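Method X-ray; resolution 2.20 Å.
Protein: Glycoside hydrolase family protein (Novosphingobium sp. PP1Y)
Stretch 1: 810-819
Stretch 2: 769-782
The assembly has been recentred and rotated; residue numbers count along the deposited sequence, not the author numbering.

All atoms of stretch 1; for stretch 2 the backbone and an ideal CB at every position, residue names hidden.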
# COMPACT_ATOMS: atom_id res chain seq x y z
N ALA A 810 -7.03 -7.02 -29.15
CA ALA A 810 -7.59 -7.10 -30.49
C ALA A 810 -8.79 -8.04 -30.54
O ALA A 810 -9.78 -7.76 -31.21
CB ALA A 810 -6.53 -7.55 -31.49
N ALA A 811 -8.70 -9.18 -29.84
CA ALA A 811 -9.80 -10.14 -29.91
C ALA A 811 -11.05 -9.57 -29.24
O ALA A 811 -12.17 -9.77 -29.73
CB ALA A 811 -9.39 -11.46 -29.25
N LEU A 812 -10.89 -8.84 -28.14
CA LEU A 812 -12.05 -8.23 -27.50
C LEU A 812 -12.65 -7.15 -28.38
O LEU A 812 -13.88 -7.09 -28.54
CB LEU A 812 -11.66 -7.67 -26.13
CG LEU A 812 -11.25 -8.70 -25.07
CD1 LEU A 812 -10.62 -7.99 -23.88
CD2 LEU A 812 -12.45 -9.52 -24.63
N VAL A 813 -11.81 -6.28 -28.95
CA VAL A 813 -12.26 -5.29 -29.92
C VAL A 813 -13.05 -5.96 -31.04
O VAL A 813 -14.22 -5.64 -31.28
CB VAL A 813 -11.07 -4.48 -30.47
CG1 VAL A 813 -11.53 -3.57 -31.60
CG2 VAL A 813 -10.43 -3.65 -29.37
N VAL A 814 -12.42 -6.93 -31.73
CA VAL A 814 -13.09 -7.60 -32.85
C VAL A 814 -14.38 -8.27 -32.38
O VAL A 814 -15.36 -8.36 -33.13
CB VAL A 814 -12.12 -8.58 -33.54
CG1 VAL A 814 -12.85 -9.48 -34.54
CG2 VAL A 814 -11.03 -7.79 -34.28
N GLY A 815 -14.42 -8.72 -31.12
CA GLY A 815 -15.62 -9.32 -30.56
C GLY A 815 -16.69 -8.32 -30.14
O GLY A 815 -17.76 -8.74 -29.69
N GLY A 816 -16.41 -7.02 -30.24
CA GLY A 816 -17.43 -5.99 -30.04
C GLY A 816 -17.10 -4.89 -29.04
O GLY A 816 -17.91 -3.98 -28.84
N ALA A 817 -15.93 -4.95 -28.41
CA ALA A 817 -15.60 -4.01 -27.35
C ALA A 817 -14.97 -2.73 -27.90
O ALA A 817 -14.44 -2.69 -29.01
CB ALA A 817 -14.66 -4.64 -26.32
N THR A 818 -15.00 -1.70 -27.08
CA THR A 818 -14.39 -0.41 -27.38
C THR A 818 -13.11 -0.24 -26.58
O THR A 818 -13.08 -0.53 -25.37
CB THR A 818 -15.36 0.73 -27.07
OG1 THR A 818 -16.60 0.48 -27.73
CG2 THR A 818 -14.79 2.07 -27.52
N VAL A 819 -12.05 0.23 -27.24
CA VAL A 819 -10.79 0.56 -26.61
C VAL A 819 -10.51 2.04 -26.86
O VAL A 819 -10.64 2.51 -28.00
CB VAL A 819 -9.61 -0.29 -27.13
CG1 VAL A 819 -8.28 0.33 -26.72
CG2 VAL A 819 -9.72 -1.69 -26.62
N UNK A 769 -6.19 -9.68 -15.52
CA UNK A 769 -7.59 -9.30 -15.67
C UNK A 769 -7.94 -9.09 -17.14
O UNK A 769 -8.96 -9.58 -17.61
CB UNK A 769 -7.89 -8.03 -14.87
N UNK A 770 -7.09 -8.37 -17.87
CA UNK A 770 -7.34 -8.16 -19.30
C UNK A 770 -7.51 -9.48 -20.04
O UNK A 770 -8.46 -9.66 -20.81
CB UNK A 770 -6.20 -7.36 -19.93
N UNK A 771 -6.62 -10.44 -19.78
CA UNK A 771 -6.53 -11.63 -20.61
C UNK A 771 -7.33 -12.83 -20.10
O UNK A 771 -7.50 -13.79 -20.86
CB UNK A 771 -5.06 -12.03 -20.74
N UNK A 772 -7.82 -12.80 -18.86
CA UNK A 772 -8.50 -13.96 -18.29
C UNK A 772 -9.92 -13.69 -17.82
O UNK A 772 -10.70 -14.64 -17.73
CB UNK A 772 -7.68 -14.50 -17.11
N UNK A 773 -10.27 -12.45 -17.49
CA UNK A 773 -11.57 -12.15 -16.89
C UNK A 773 -12.56 -11.56 -17.88
O UNK A 773 -13.74 -11.93 -17.87
CB UNK A 773 -11.39 -11.18 -15.72
N UNK A 774 -12.10 -10.64 -18.72
CA UNK A 774 -12.99 -9.81 -19.51
C UNK A 774 -13.50 -10.58 -20.72
O UNK A 774 -12.72 -11.23 -21.42
CB UNK A 774 -12.28 -8.53 -19.95
N UNK A 775 -14.80 -10.50 -20.95
CA UNK A 775 -15.45 -11.11 -22.09
C UNK A 775 -16.40 -10.11 -22.71
O UNK A 775 -16.82 -9.14 -22.07
CB UNK A 775 -16.19 -12.39 -21.69
N UNK A 776 -16.75 -10.34 -23.98
CA UNK A 776 -17.69 -9.47 -24.67
C UNK A 776 -19.11 -9.70 -24.16
O UNK A 776 -19.53 -10.84 -23.95
CB UNK A 776 -17.62 -9.70 -26.18
N UNK A 777 -19.85 -8.62 -23.98
CA UNK A 777 -21.31 -8.71 -23.81
C UNK A 777 -21.86 -7.53 -24.61
O UNK A 777 -21.97 -6.41 -24.10
CB UNK A 777 -21.74 -8.67 -22.34
N UNK A 778 -22.19 -7.80 -25.86
CA UNK A 778 -22.62 -6.74 -26.75
C UNK A 778 -21.47 -5.78 -26.96
O UNK A 778 -20.42 -6.14 -27.49
CB UNK A 778 -23.85 -6.01 -26.19
N UNK A 779 -21.67 -4.53 -26.55
CA UNK A 779 -20.63 -3.53 -26.67
C UNK A 779 -19.82 -3.39 -25.39
O UNK A 779 -18.87 -2.60 -25.36
CB UNK A 779 -21.24 -2.18 -27.05
N UNK A 780 -20.15 -4.17 -24.36
CA UNK A 780 -19.56 -4.08 -23.03
C UNK A 780 -18.49 -5.15 -22.83
O UNK A 780 -18.45 -6.16 -23.54
CB UNK A 780 -20.64 -4.21 -21.96
N UNK A 781 -17.67 -4.94 -21.81
CA UNK A 781 -16.76 -5.97 -21.32
C UNK A 781 -17.20 -6.34 -19.92
O UNK A 781 -17.34 -5.47 -19.05
CB UNK A 781 -15.30 -5.50 -21.34
N UNK A 782 -17.42 -7.63 -19.70
CA UNK A 782 -17.89 -8.09 -18.41
C UNK A 782 -16.92 -9.13 -17.86
O UNK A 782 -16.23 -9.82 -18.61
CB UNK A 782 -19.30 -8.66 -18.52

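Position 769 lies in a helix, out of reach of stretch 1, which sets no rule there; the residue is A769. At 770 CA-to-CB points sideways and nothing of stretch 1 lies near the ideal CB, so only a side chain long enough to extend toward L812 would matter. Leucine, isoleucine or methionine could do it. L770 does, with chi1 t and chi2 p, bringing CD1 to 3.9 Å from L812 CD1.

At 771, 772 and 773 stretch 1 does not choose among side chains; they are T771, E772 and L773.

At 774 the CB points toward stretch 1, and its ideal position is 4.3 Å from L812 CD1. An apolar group fits, branched or not. L774 places its CB against that methyl, while its backbone O lies 3.6 Å from L812 CD2. Position 775 turns its CB away, leaving the choice free; A775 pairs through its backbone with 782.

Position 776 is the most demanding. Its CB points toward the end of helix 810-814, with the ideal CB 3.6 Å from G815 O and 5.1 Å from L812 O. Carbonyls at a helix end invite a donor, so asparagine, glutamine, serine or a basic chain might be considered. N776, chi1 m, donates from ND2 to L812 O at 2.8 Å. L812 O also accepts from A817 N at 3.0 Å, one of the two bonds back into the last turn in the Schellman motif. N776 OD1 occupies space that G815 leaves free: an ideal CB on G815 would come within 2.1 Å of it.

Position 777 points away and begins a type II' turn; stretch 1 leaves the choice open, polar residues included, and it is D777. At 778 phi is positive, which favours glycine, and the residue is G778. Its backbone O approaches G816 O to 3.6 Å, and a CB on G816 would clash with G778 O.

At 779 the CB is sideways, 4.2 Å from G816 O, and many polar or small residues would suit. E779 sends its end away; the backbone does the work. Its CA makes a CA-H...O contact with G816 O at 3.5 Å, and its O lies within hydrogen-bonding distance of two waters, one also bonded to T818 N, the other to T818 OG1.

Position 780 points away, so polar residues are among several options; it is D780. Position 781 points toward stretch 1, its ideal CB 5.1 Å from A817 CB, leaving room for a medium apolar chain. L781, m,t, packs CD2 3.5 Å from A817 CB and 3.8 Å from L812 CD2. Position 782 is a strand residue out of reach, so most side chains would do, beta-branched ones included; it is V782.

Stretch 2 (769-782) ALTELLANDGEDLV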
# COMPACT_ATOMS: atom_id res chain seq x y z
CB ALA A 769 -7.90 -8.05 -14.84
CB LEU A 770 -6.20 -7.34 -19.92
CG LEU A 770 -6.20 -7.29 -21.46
CD1 LEU A 770 -7.45 -6.58 -22.00
CD2 LEU A 770 -4.94 -6.63 -22.00
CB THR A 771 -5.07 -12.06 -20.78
OG1 THR A 771 -4.52 -12.37 -19.49
CG2 THR A 771 -4.26 -10.96 -21.44
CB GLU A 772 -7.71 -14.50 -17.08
CG GLU A 772 -6.25 -14.85 -17.38
CD GLU A 772 -6.11 -16.15 -18.16
OE1 GLU A 772 -7.09 -16.93 -18.21
OE2 GLU A 772 -5.01 -16.39 -18.72
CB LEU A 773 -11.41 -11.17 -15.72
CG LEU A 773 -10.59 -11.64 -14.51
CD1 LEU A 773 -10.58 -10.58 -13.42
CD2 LEU A 773 -11.10 -12.99 -13.99
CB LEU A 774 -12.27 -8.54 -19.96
CG LEU A 774 -11.83 -7.59 -18.87
CD1 LEU A 774 -11.34 -6.30 -19.49
CD2 LEU A 774 -13.02 -7.33 -17.95
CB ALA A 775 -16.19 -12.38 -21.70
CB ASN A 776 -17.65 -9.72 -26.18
CG ASN A 776 -16.29 -9.42 -26.80
OD1 ASN A 776 -15.59 -10.33 -27.24
ND2 ASN A 776 -15.94 -8.14 -26.88
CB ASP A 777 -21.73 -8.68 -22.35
CG ASP A 777 -23.25 -8.81 -22.18
OD1 ASP A 777 -23.84 -9.71 -22.82
OD2 ASP A 777 -23.85 -8.01 -21.42
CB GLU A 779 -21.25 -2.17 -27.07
CG GLU A 779 -21.72 -1.32 -25.88
CD GLU A 779 -23.13 -1.66 -25.39
OE1 GLU A 779 -23.85 -0.74 -24.92
OE2 GLU A 779 -23.52 -2.85 -25.46
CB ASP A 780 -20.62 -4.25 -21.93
CG ASP A 780 -21.60 -3.10 -21.85
OD1 ASP A 780 -21.31 -2.00 -22.35
OD2 ASP A 780 -22.69 -3.32 -21.27
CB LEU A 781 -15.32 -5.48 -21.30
CG LEU A 781 -14.80 -5.21 -22.70
CD1 LEU A 781 -13.59 -4.31 -22.68
CD2 LEU A 781 -14.48 -6.54 -23.35
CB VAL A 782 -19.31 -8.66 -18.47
CG1 VAL A 782 -20.29 -7.59 -18.96
CG2 VAL A 782 -19.33 -9.87 -19.38
O HOH W 1 -16.25 -2.34 -24.49
O HOH W 2 -18.53 0.04 -25.61
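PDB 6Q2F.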